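Local coordinates for protein redox-sensing transcriptional repressor rex (Thermoanaerobacter ethanolicus, PDB 3WG9) that probably represses transcription in response to the cellular NADH/NAD(+) ratio, binding DNA as a homodimer through winged-helix domains and nucleotide through Rossmann domains, at residues 85-91 against 147-153; 171-177 against 187-193; 154-160 against 178-183; 112-118 against 130-135. All coordinates share one frame; numbering follows the deposited sequence.

Interaction 1 (85-91 against 147-153); sequences YNTIIIG and IDIGILC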
# COMPACT_ATOMS: atom_id res chain seq x y z
N TYR B 85 -2.30 -14.42 -14.08
CA TYR B 85 -1.84 -15.07 -12.86
C TYR B 85 -3.12 -15.57 -12.18
O TYR B 85 -4.11 -14.84 -12.04
CB TYR B 85 -1.12 -14.04 -11.92
CG TYR B 85 0.07 -13.40 -12.59
CD1 TYR B 85 1.30 -14.05 -12.63
CD2 TYR B 85 -0.08 -12.20 -13.29
CE1 TYR B 85 2.38 -13.50 -13.35
CE2 TYR B 85 0.99 -11.64 -14.02
CZ TYR B 85 2.21 -12.32 -14.06
OH TYR B 85 3.27 -11.77 -14.76
N ASN B 86 -3.09 -16.83 -11.77
CA ASN B 86 -4.21 -17.41 -11.01
C ASN B 86 -4.00 -17.11 -9.52
O ASN B 86 -2.94 -17.41 -9.00
CB ASN B 86 -4.22 -18.90 -11.24
CG ASN B 86 -4.56 -19.26 -12.71
OD1 ASN B 86 -5.14 -18.44 -13.43
ND2 ASN B 86 -4.12 -20.44 -13.16
N THR B 87 -5.02 -16.54 -8.89
CA THR B 87 -5.00 -16.14 -7.50
C THR B 87 -6.07 -16.87 -6.70
O THR B 87 -7.12 -17.27 -7.23
CB THR B 87 -5.20 -14.61 -7.38
OG1 THR B 87 -6.55 -14.27 -7.76
CG2 THR B 87 -4.16 -13.89 -8.28
N ILE B 88 -5.83 -16.98 -5.42
CA ILE B 88 -6.86 -17.31 -4.47
C ILE B 88 -6.76 -16.32 -3.35
O ILE B 88 -5.70 -15.76 -3.12
CB ILE B 88 -6.69 -18.73 -3.89
CG1 ILE B 88 -5.33 -18.92 -3.20
CG2 ILE B 88 -6.84 -19.77 -5.00
CD1 ILE B 88 -5.09 -20.36 -2.66
N ILE B 89 -7.86 -16.13 -2.64
CA ILE B 89 -7.84 -15.29 -1.43
C ILE B 89 -8.17 -16.19 -0.28
O ILE B 89 -9.15 -16.98 -0.37
CB ILE B 89 -8.95 -14.21 -1.60
CG1 ILE B 89 -8.47 -13.23 -2.66
CG2 ILE B 89 -9.22 -13.44 -0.29
CD1 ILE B 89 -9.49 -12.11 -3.01
N ILE B 90 -7.41 -16.04 0.80
CA ILE B 90 -7.68 -16.73 2.04
C ILE B 90 -8.28 -15.69 3.02
O ILE B 90 -7.65 -14.65 3.34
CB ILE B 90 -6.43 -17.32 2.71
CG1 ILE B 90 -5.50 -18.07 1.72
CG2 ILE B 90 -6.86 -18.20 3.94
CD1 ILE B 90 -6.25 -19.13 0.95
N GLY B 91 -9.52 -15.95 3.43
CA GLY B 91 -10.27 -15.00 4.33
C GLY B 91 -11.46 -14.44 3.57
O GLY B 91 -11.28 -13.76 2.55
N ILE B 147 -2.43 -22.55 -9.08
CA ILE B 147 -2.46 -21.22 -8.43
C ILE B 147 -1.06 -20.65 -8.25
O ILE B 147 -0.19 -21.29 -7.66
CB ILE B 147 -3.17 -21.30 -7.08
CG1 ILE B 147 -4.55 -21.93 -7.25
CG2 ILE B 147 -3.26 -19.88 -6.41
CD1 ILE B 147 -5.46 -21.16 -8.21
N ASP B 148 -0.90 -19.40 -8.66
CA ASP B 148 0.34 -18.69 -8.56
C ASP B 148 0.42 -17.88 -7.27
O ASP B 148 1.47 -17.87 -6.67
CB ASP B 148 0.49 -17.76 -9.76
CG ASP B 148 0.52 -18.53 -11.10
OD1 ASP B 148 1.34 -19.47 -11.19
OD2 ASP B 148 -0.38 -18.32 -11.96
N ILE B 149 -0.64 -17.13 -6.93
CA ILE B 149 -0.54 -16.10 -5.87
C ILE B 149 -1.59 -16.41 -4.79
O ILE B 149 -2.74 -16.67 -5.14
CB ILE B 149 -0.78 -14.69 -6.41
CG1 ILE B 149 0.23 -14.32 -7.52
CG2 ILE B 149 -0.76 -13.66 -5.23
CD1 ILE B 149 -0.17 -13.00 -8.30
N GLY B 150 -1.17 -16.57 -3.54
CA GLY B 150 -2.15 -16.71 -2.42
C GLY B 150 -2.21 -15.33 -1.73
O GLY B 150 -1.19 -14.73 -1.36
N ILE B 151 -3.40 -14.77 -1.62
CA ILE B 151 -3.55 -13.46 -0.96
C ILE B 151 -4.11 -13.69 0.43
O ILE B 151 -5.15 -14.38 0.55
CB ILE B 151 -4.54 -12.63 -1.76
CG1 ILE B 151 -4.05 -12.55 -3.22
CG2 ILE B 151 -4.81 -11.22 -1.06
CD1 ILE B 151 -5.02 -11.87 -4.21
N LEU B 152 -3.43 -13.18 1.47
CA LEU B 152 -3.78 -13.50 2.83
C LEU B 152 -4.58 -12.36 3.43
O LEU B 152 -4.05 -11.23 3.54
CB LEU B 152 -2.56 -13.80 3.74
CG LEU B 152 -1.60 -14.95 3.43
CD1 LEU B 152 -0.50 -14.95 4.52
CD2 LEU B 152 -2.32 -16.31 3.41
N CYS B 153 -5.85 -12.63 3.75
CA CYS B 153 -6.75 -11.61 4.33
C CYS B 153 -7.40 -12.18 5.60
O CYS B 153 -8.60 -12.06 5.84
CB CYS B 153 -7.84 -11.33 3.29
SG CYS B 153 -7.19 -10.52 1.80
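The two central strands of the Rossmann sheet meet here: strand 85-90, which runs into the first glycine of the GxGxxG nucleotide-binding turn, pairs in parallel with strand 149-152, the first beyond the switch point of the fold. At the entry, Asn86 makes three bonds to the other segment, two of them on its O. Asn86 O takes Ile149 N at 3.1 Å and Asp148 N at 2.9 Å, while Asn86 N donates to Asp148 OD2 (3.1 Å), meeting the anti side of the carboxylate; Asp148 CG stands anti to its carbonyl carbon (chi1 -62°), which turns OD2 to Asn86 N. Farther along, Ile88 and Ile90 do the backbone bonding, ending with a nearly straight Ile90 N to Ile151 O bond of 2.8 Å and with Cys153 N on Ile90 O.

On one face Thr87 CG2 lies alongside Ile149, and Ile89 CG1 meets the CD1 tip of Ile151 at 4.0 Å. On the other, Ile88 CG2 packs crosswise on Ile147 CD1 (3.8 Å), and Ile90 CG1 runs beside Leu152 CD2. A CB on Gly91, predicted to bind NAD(+), would strike Cys153 O, and at phi 115° would also jam against the preceding carbonyl O.

Helix 138-144 covers Ile88 and Ile147, helix 94-102 covers Ile89, Ile151 and Cys153, and strand 110-117 continues the sheet beyond strand 85-90.

Interaction 2 (171-177 against 187-193); sequences IKAIWNF and DVILENV
Asn176 ND2 is gripped by two oxygens: Asn192 OD1 across the strands at 2.8 Å, in the plane of the Asn176 amide and almost straight (176°), and Ile180 O from the loop between them. The two amides stand nearly perpendicular, and Asn176 OD1 takes Leu178 N, which fixes the Asn176 group in its rotation. Backbone bonds alternate along the parallel pair, from Ile189 N on Lys172 O to Val193 N on Asn176 O (2.8 Å); a water joins Lys172 O and Asp187 O at the start of the pair.

On the sheet face that carries Trp175 and Glu191, the edge atom Trp175 CD1 receives Glu191 CG at 3.5 Å. With Trp175 CG anti to the backbone N (chi1 -164°), the indole lies alongside Glu191 and its NE1, hydrogen-bonded to Ser198 OG of the second subunit, also lies against Val193 CG2. That same methyl sits over the centre of the Phe177 ring, a CH-pi contact between two residues that bind NADH. Glu191 turns its carboxylate to Arg13 and to Arg205 and Ser198 of the second subunit.

Strand 149-152 flanks strand 173-176, helix 94-102 packs on Trp175 and Phe177, and helix 159-168 covers Ile171 and Ile174.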
# COMPACT_ATOMS: atom_id res chain seq x y z
N ILE B 171 2.72 -23.00 -3.73
CA ILE B 171 2.40 -21.60 -4.10
C ILE B 171 3.68 -20.86 -4.51
O ILE B 171 4.77 -21.12 -4.00
CB ILE B 171 1.67 -20.82 -2.93
CG1 ILE B 171 0.82 -19.68 -3.50
CG2 ILE B 171 2.65 -20.23 -1.90
CD1 ILE B 171 -0.48 -20.17 -3.94
N LYS B 172 3.57 -19.91 -5.44
CA LYS B 172 4.81 -19.20 -5.88
C LYS B 172 4.99 -17.83 -5.23
O LYS B 172 6.11 -17.30 -5.14
CB LYS B 172 4.85 -19.00 -7.40
CG LYS B 172 4.74 -20.33 -8.22
CD LYS B 172 4.82 -19.97 -9.74
CE LYS B 172 4.92 -21.22 -10.64
NZ LYS B 172 3.72 -22.09 -10.47
N ALA B 173 3.88 -17.23 -4.79
CA ALA B 173 3.94 -15.91 -4.16
C ALA B 173 2.77 -15.78 -3.21
O ALA B 173 1.67 -16.37 -3.46
CB ALA B 173 3.72 -14.87 -5.26
N ILE B 174 2.98 -14.93 -2.21
CA ILE B 174 1.99 -14.58 -1.24
C ILE B 174 1.91 -13.08 -1.14
O ILE B 174 2.94 -12.37 -1.00
CB ILE B 174 2.38 -15.17 0.16
CG1 ILE B 174 2.16 -16.70 0.09
CG2 ILE B 174 1.47 -14.55 1.26
CD1 ILE B 174 2.62 -17.45 1.36
N TRP B 175 0.68 -12.59 -1.26
CA TRP B 175 0.43 -11.14 -1.06
C TRP B 175 -0.25 -11.00 0.30
O TRP B 175 -1.37 -11.46 0.52
CB TRP B 175 -0.45 -10.62 -2.22
CG TRP B 175 -0.48 -9.13 -2.37
CD1 TRP B 175 0.53 -8.25 -2.05
CD2 TRP B 175 -1.54 -8.34 -2.91
NE1 TRP B 175 0.17 -6.95 -2.40
CE2 TRP B 175 -1.11 -6.98 -2.90
CE3 TRP B 175 -2.79 -8.65 -3.44
CZ2 TRP B 175 -1.92 -5.94 -3.31
CZ3 TRP B 175 -3.61 -7.59 -3.88
CH2 TRP B 175 -3.14 -6.26 -3.87
N ASN B 176 0.48 -10.45 1.26
CA ASN B 176 0.09 -10.59 2.67
C ASN B 176 -0.49 -9.26 3.20
O ASN B 176 0.25 -8.31 3.30
CB ASN B 176 1.34 -10.93 3.51
CG ASN B 176 1.06 -10.92 5.02
OD1 ASN B 176 -0.06 -11.24 5.47
ND2 ASN B 176 2.05 -10.48 5.80
N PHE B 177 -1.78 -9.20 3.51
CA PHE B 177 -2.40 -7.98 4.09
C PHE B 177 -2.34 -7.86 5.61
O PHE B 177 -2.82 -6.86 6.17
CB PHE B 177 -3.85 -7.87 3.68
CG PHE B 177 -4.01 -7.38 2.28
CD1 PHE B 177 -4.15 -6.01 2.04
CD2 PHE B 177 -3.82 -8.25 1.22
CE1 PHE B 177 -4.25 -5.51 0.74
CE2 PHE B 177 -3.92 -7.77 -0.09
CZ PHE B 177 -4.10 -6.41 -0.32
N ASP B 187 12.73 -18.83 -2.07
CA ASP B 187 12.33 -18.90 -3.47
C ASP B 187 10.87 -18.45 -3.68
O ASP B 187 10.44 -18.31 -4.83
CB ASP B 187 12.48 -20.35 -4.02
CG ASP B 187 11.64 -21.33 -3.24
OD1 ASP B 187 12.03 -21.59 -2.09
OD2 ASP B 187 10.55 -21.84 -3.72
N VAL B 188 10.12 -18.30 -2.59
CA VAL B 188 8.73 -17.90 -2.64
C VAL B 188 8.71 -16.37 -2.55
O VAL B 188 9.38 -15.78 -1.71
CB VAL B 188 7.94 -18.48 -1.43
CG1 VAL B 188 6.45 -17.96 -1.39
CG2 VAL B 188 7.95 -20.06 -1.53
N ILE B 189 7.96 -15.72 -3.43
CA ILE B 189 7.86 -14.24 -3.37
C ILE B 189 6.93 -13.87 -2.21
O ILE B 189 5.83 -14.41 -2.16
CB ILE B 189 7.30 -13.66 -4.68
CG1 ILE B 189 8.30 -13.89 -5.81
CG2 ILE B 189 7.10 -12.12 -4.57
CD1 ILE B 189 7.65 -14.11 -7.21
N LEU B 190 7.36 -13.00 -1.29
CA LEU B 190 6.43 -12.59 -0.22
C LEU B 190 6.32 -11.08 -0.26
O LEU B 190 7.33 -10.41 -0.14
CB LEU B 190 6.92 -12.98 1.18
CG LEU B 190 6.16 -12.34 2.38
CD1 LEU B 190 4.63 -12.70 2.46
CD2 LEU B 190 6.83 -12.77 3.68
N GLU B 191 5.13 -10.55 -0.53
CA GLU B 191 4.97 -9.09 -0.58
C GLU B 191 4.04 -8.69 0.57
O GLU B 191 2.85 -9.09 0.58
CB GLU B 191 4.36 -8.68 -1.95
CG GLU B 191 3.85 -7.21 -2.05
CD GLU B 191 4.98 -6.16 -1.93
OE1 GLU B 191 6.18 -6.54 -1.80
OE2 GLU B 191 4.63 -4.95 -1.94
N ASN B 192 4.61 -8.03 1.58
CA ASN B 192 3.84 -7.59 2.74
C ASN B 192 3.27 -6.23 2.45
O ASN B 192 3.98 -5.27 2.05
CB ASN B 192 4.64 -7.57 4.07
CG ASN B 192 5.25 -8.91 4.44
OD1 ASN B 192 4.56 -9.93 4.62
ND2 ASN B 192 6.57 -8.92 4.56
N VAL B 193 1.95 -6.15 2.58
CA VAL B 193 1.34 -4.86 2.42
C VAL B 193 1.49 -4.21 3.79
O VAL B 193 1.08 -4.74 4.85
CB VAL B 193 -0.17 -4.96 2.03
CG1 VAL B 193 -0.77 -3.60 1.84
CG2 VAL B 193 -0.40 -5.74 0.69
O HOH W 1 8.13 -18.22 -6.53

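Interaction 3 (154-160 against 178-183); sequences IPKDNAQ and LPIDLK
This contact lies at the C-terminal ends of the parallel strands, between the turn and first residues of helix 159-168 and the loop that follows strand 173-176. Its polar part is two hydrogen bonds from one side-chain amide: Gln160 pairs with both the backbone N and O of Lys183. Gln160 OE1 accepts Lys183 N at 2.9 Å, on a lone pair in the plane of the amide, and Gln160 NE2 donates to Lys183 O at 2.8 Å, again on a lone pair. The Gln160 chain leaves anti to the backbone N and then bends at chi2 (64°), which brings the amide edge-on to the N and O of Lys183. Asp164 takes NE2 as a second partner. With a leucine in place of this glutamine, Lys183 N and O would probably lose both mates, and the loop around Leu182 its tie to the helix.

In a Rossmann fold the loops after the C-terminal ends of the strands border the nucleotide site; here Ile154 binds NAD(+) and NADH. Leu178 reaches toward it, Leu178 CD2 lying 4.3 Å from Ile154 CG1. Leu182 CD2 comes under the first turn of the helix, 4.3 Å from Ala159 CB, and its side chain also packs on Ala163. At the solvent side the aliphatic part of Lys156 crosses Ile180 at about a right angle, Lys156 CG lying 3.7 Å from Ile180 CD1. Pro179 packs on Tyr102 of the second subunit.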
# COMPACT_ATOMS: atom_id res chain seq x y z
N ILE B 154 -6.65 -12.98 6.33
CA ILE B 154 -7.19 -13.62 7.53
C ILE B 154 -6.64 -12.97 8.79
O ILE B 154 -5.71 -12.16 8.71
CB ILE B 154 -6.79 -15.08 7.57
CG1 ILE B 154 -5.39 -15.30 6.99
CG2 ILE B 154 -7.83 -15.91 6.83
CD1 ILE B 154 -4.89 -16.63 7.43
N PRO B 155 -7.17 -13.33 9.98
CA PRO B 155 -6.58 -12.74 11.18
C PRO B 155 -5.17 -13.27 11.42
O PRO B 155 -4.79 -14.28 10.84
CB PRO B 155 -7.51 -13.22 12.31
CG PRO B 155 -8.67 -13.86 11.66
CD PRO B 155 -8.25 -14.30 10.30
N LYS B 156 -4.39 -12.61 12.28
CA LYS B 156 -3.02 -13.08 12.59
C LYS B 156 -2.94 -14.45 13.24
O LYS B 156 -1.93 -15.16 13.12
CB LYS B 156 -2.34 -12.06 13.49
CG LYS B 156 -2.50 -10.64 12.97
CD LYS B 156 -1.89 -9.67 13.96
CE LYS B 156 -2.16 -10.14 15.39
NZ LYS B 156 -1.40 -9.32 16.36
N ASP B 157 -4.02 -14.80 13.94
CA ASP B 157 -4.21 -16.11 14.57
C ASP B 157 -3.46 -17.27 13.89
O ASP B 157 -2.36 -17.62 14.30
CB ASP B 157 -5.70 -16.43 14.70
CG ASP B 157 -6.36 -15.72 15.87
OD1 ASP B 157 -6.30 -16.28 17.00
OD2 ASP B 157 -6.95 -14.62 15.68
N ASN B 158 -4.07 -17.92 12.91
CA ASN B 158 -3.30 -18.95 12.20
C ASN B 158 -2.73 -18.49 10.83
O ASN B 158 -2.71 -19.27 9.88
CB ASN B 158 -4.03 -20.32 12.11
CG ASN B 158 -4.92 -20.63 13.34
OD1 ASN B 158 -5.90 -21.37 13.22
ND2 ASN B 158 -4.58 -20.06 14.49
N ALA B 159 -2.21 -17.27 10.76
CA ALA B 159 -1.52 -16.79 9.55
C ALA B 159 -0.21 -17.45 9.11
O ALA B 159 -0.06 -17.74 7.92
CB ALA B 159 -1.38 -15.27 9.51
N GLN B 160 0.77 -17.61 9.99
CA GLN B 160 1.98 -18.29 9.59
C GLN B 160 1.65 -19.75 9.21
O GLN B 160 2.19 -20.28 8.24
CB GLN B 160 3.01 -18.27 10.71
CG GLN B 160 4.35 -18.93 10.40
CD GLN B 160 5.10 -18.22 9.28
OE1 GLN B 160 5.36 -17.02 9.35
NE2 GLN B 160 5.40 -18.96 8.20
N LEU B 178 -1.83 -8.88 6.28
CA LEU B 178 -1.79 -8.84 7.72
C LEU B 178 -0.60 -8.05 8.18
O LEU B 178 0.49 -8.23 7.64
CB LEU B 178 -1.72 -10.22 8.35
CG LEU B 178 -2.19 -11.55 7.77
CD1 LEU B 178 -2.56 -12.40 8.99
CD2 LEU B 178 -3.31 -11.52 6.72
N PRO B 179 -0.79 -7.27 9.26
CA PRO B 179 0.20 -6.34 9.73
C PRO B 179 1.32 -7.07 10.45
O PRO B 179 1.82 -6.55 11.42
CB PRO B 179 -0.58 -5.47 10.73
CG PRO B 179 -1.59 -6.41 11.31
CD PRO B 179 -1.97 -7.32 10.14
N ILE B 180 1.72 -8.23 9.95
CA ILE B 180 2.84 -9.01 10.47
C ILE B 180 3.71 -9.62 9.35
O ILE B 180 3.19 -10.07 8.34
CB ILE B 180 2.30 -10.13 11.33
CG1 ILE B 180 1.98 -9.57 12.72
CG2 ILE B 180 3.26 -11.31 11.40
CD1 ILE B 180 1.17 -10.54 13.55
N ASP B 181 5.02 -9.65 9.54
CA ASP B 181 5.93 -10.15 8.52
C ASP B 181 6.18 -11.68 8.60
O ASP B 181 6.90 -12.19 9.48
CB ASP B 181 7.21 -9.31 8.48
CG ASP B 181 6.99 -7.92 7.87
OD1 ASP B 181 5.82 -7.47 7.71
OD2 ASP B 181 7.98 -7.25 7.51
N LEU B 182 5.58 -12.39 7.64
CA LEU B 182 5.59 -13.87 7.57
C LEU B 182 6.94 -14.47 7.17
O LEU B 182 7.74 -13.79 6.56
CB LEU B 182 4.52 -14.34 6.59
CG LEU B 182 3.12 -13.90 6.98
CD1 LEU B 182 2.18 -14.36 5.90
CD2 LEU B 182 2.68 -14.44 8.33
N LYS B 183 7.17 -15.74 7.49
CA LYS B 183 8.38 -16.45 7.10
C LYS B 183 8.03 -17.39 5.92
O LYS B 183 7.12 -18.22 6.09
CB LYS B 183 8.87 -17.33 8.25
CG LYS B 183 9.32 -16.58 9.50
CD LYS B 183 9.97 -15.25 9.17
CE LYS B 183 10.02 -14.36 10.43
NZ LYS B 183 10.59 -15.13 11.57

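Interaction 4 (112-118 against 130-135); sequences LKGIFDI and VEVMDV
Phe116 rises from the sheet face beside Met133, touching residues 133-135. Phe116 CB lies 4.1 Å from Val135 CG2, and near Val135 CA as well. From there CG stands anti to the carbonyl carbon (chi1 -64°), which lays the ring along the Met133 side chain. Phe116 CD1 comes 3.6 Å from Asp134 O, which sits at the ring edge in its plane, and Phe116 CE1 meets Met133 CB at 3.9 Å. Met133 runs on, extended, beside the ring until SD stands obliquely to it, a Met-aromatic contact. Phe141 of helix 138-144 meets the same ring edge-to-face. Shrinking the ring to an alanine would probably open a gap between the sheet and helix 138-144, taking from the Met133 sulfur its Phe116 contact and from Phe141 its edge-to-face partner.

Strand 132-134 is the outermost strand at this end of the Rossmann sheet, parallel to strand 110-117 but splayed from it at 51°. Bonding begins with a weak link from Ile115 N to Glu131 O and firms up at Met133 N to Ile115 O (2.7 Å). It continues with Asp117 N to Met133 O and closes with Val135 N above the carbonyl plane of Asp117 O. On the opposite face, Ile115 CG1 meets Val130 CG1 at 3.7 Å, crossing at about a right angle, while Ile115 CG2 packs on Val132 CG2. Asp117, which binds NAD(+) and NADH, ends strand 110-117; its OD1 takes Ala92 N of the glycine-rich turn and its OD2 takes Asn119 N.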
# COMPACT_ATOMS: atom_id res chain seq x y z
N LEU B 112 -8.97 -14.45 -10.20
CA LEU B 112 -9.32 -15.06 -8.93
C LEU B 112 -10.04 -16.41 -9.11
O LEU B 112 -11.13 -16.41 -9.67
CB LEU B 112 -10.24 -14.12 -8.12
CG LEU B 112 -10.63 -14.64 -6.73
CD1 LEU B 112 -9.42 -14.71 -5.78
CD2 LEU B 112 -11.68 -13.71 -6.09
N LYS B 113 -9.48 -17.50 -8.58
CA LYS B 113 -10.02 -18.87 -8.77
C LYS B 113 -10.81 -19.41 -7.61
O LYS B 113 -11.52 -20.39 -7.76
CB LYS B 113 -8.90 -19.85 -9.09
CG LYS B 113 -8.14 -19.51 -10.31
CD LYS B 113 -9.06 -19.43 -11.51
CE LYS B 113 -8.33 -18.76 -12.63
NZ LYS B 113 -8.93 -19.00 -13.97
N GLY B 114 -10.67 -18.83 -6.42
CA GLY B 114 -11.33 -19.38 -5.25
C GLY B 114 -11.06 -18.49 -4.06
O GLY B 114 -10.06 -17.75 -4.04
N ILE B 115 -11.97 -18.57 -3.09
CA ILE B 115 -11.87 -17.91 -1.82
C ILE B 115 -12.03 -18.96 -0.73
O ILE B 115 -12.84 -19.88 -0.86
CB ILE B 115 -12.98 -16.80 -1.68
CG1 ILE B 115 -12.85 -15.70 -2.72
CG2 ILE B 115 -13.10 -16.23 -0.24
CD1 ILE B 115 -14.09 -14.77 -2.62
N PHE B 116 -11.23 -18.85 0.31
CA PHE B 116 -11.15 -19.87 1.34
C PHE B 116 -11.39 -19.26 2.72
O PHE B 116 -10.98 -18.11 3.02
CB PHE B 116 -9.79 -20.57 1.26
CG PHE B 116 -9.63 -21.33 -0.04
CD1 PHE B 116 -9.96 -22.69 -0.12
CD2 PHE B 116 -9.27 -20.65 -1.21
CE1 PHE B 116 -9.90 -23.38 -1.32
CE2 PHE B 116 -9.20 -21.30 -2.40
CZ PHE B 116 -9.51 -22.70 -2.46
N ASP B 117 -12.08 -20.04 3.55
CA ASP B 117 -12.39 -19.58 4.89
C ASP B 117 -12.57 -20.75 5.86
O ASP B 117 -12.71 -21.92 5.44
CB ASP B 117 -13.63 -18.66 4.86
CG ASP B 117 -13.74 -17.81 6.11
OD1 ASP B 117 -13.19 -16.68 6.13
OD2 ASP B 117 -14.39 -18.33 7.07
N ILE B 118 -12.44 -20.44 7.14
CA ILE B 118 -12.47 -21.48 8.17
C ILE B 118 -13.90 -21.74 8.67
O ILE B 118 -14.15 -22.74 9.35
CB ILE B 118 -11.49 -21.06 9.31
CG1 ILE B 118 -11.16 -22.19 10.28
CG2 ILE B 118 -11.98 -19.83 10.10
CD1 ILE B 118 -10.95 -21.64 11.72
N VAL B 130 -17.66 -16.36 -7.24
CA VAL B 130 -16.50 -17.16 -6.86
C VAL B 130 -16.92 -17.87 -5.59
O VAL B 130 -17.41 -17.24 -4.63
CB VAL B 130 -15.26 -16.25 -6.62
CG1 VAL B 130 -14.13 -17.03 -5.98
CG2 VAL B 130 -14.79 -15.65 -7.92
N GLU B 131 -16.80 -19.18 -5.58
CA GLU B 131 -17.24 -19.95 -4.43
C GLU B 131 -16.31 -19.80 -3.24
O GLU B 131 -15.06 -19.71 -3.38
CB GLU B 131 -17.35 -21.42 -4.77
CG GLU B 131 -18.49 -22.11 -4.03
CD GLU B 131 -18.29 -23.62 -3.96
OE1 GLU B 131 -18.69 -24.20 -2.92
OE2 GLU B 131 -17.70 -24.23 -4.91
N VAL B 132 -16.90 -19.65 -2.07
CA VAL B 132 -16.12 -19.74 -0.86
C VAL B 132 -15.98 -21.19 -0.54
O VAL B 132 -17.00 -21.92 -0.49
CB VAL B 132 -16.82 -18.96 0.31
CG1 VAL B 132 -16.07 -19.22 1.66
CG2 VAL B 132 -16.87 -17.47 -0.03
N MET B 133 -14.76 -21.65 -0.25
CA MET B 133 -14.56 -23.08 0.05
C MET B 133 -13.84 -23.23 1.38
O MET B 133 -13.20 -22.28 1.83
CB MET B 133 -13.73 -23.73 -1.05
CG MET B 133 -14.45 -23.83 -2.38
SD MET B 133 -13.29 -24.20 -3.73
CE MET B 133 -14.40 -24.23 -5.12
N ASP B 134 -13.93 -24.41 2.02
CA ASP B 134 -13.20 -24.72 3.26
C ASP B 134 -11.69 -24.66 2.98
O ASP B 134 -11.20 -25.31 2.07
CB ASP B 134 -13.57 -26.14 3.74
CG ASP B 134 -12.92 -26.55 5.06
OD1 ASP B 134 -12.12 -25.83 5.70
OD2 ASP B 134 -13.25 -27.68 5.50
N VAL B 135 -11.01 -23.82 3.76
CA VAL B 135 -9.58 -23.67 3.77
C VAL B 135 -8.90 -25.04 3.97
O VAL B 135 -7.77 -25.22 3.57
CB VAL B 135 -9.15 -22.62 4.84
CG1 VAL B 135 -9.12 -23.24 6.23
CG2 VAL B 135 -7.72 -22.02 4.50

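Interactions 4, 1 and 2 lie in that order across one parallel six-stranded sheet. Between centres, interaction 1 is about 10 Å from interaction 4 and about 9 Å from interaction 2; the outer two are about 18 Å apart and do not touch. Interaction 3, beyond the C-terminal ends of strands 149-152 and 173-176, is centred about 12 Å from interaction 2 and about 14 Å from interaction 1. Along the chain, interaction 4 falls between the segments of interaction 1, while those of interactions 2 and 3 alternate. Interactions 2, 3 and 4 hold nucleotide-binding residues and interaction 1 a predicted one, all near the strands' C-terminal ends. Interactions 1, 2 and 3 touch the second subunit, interaction 2 with the most residues.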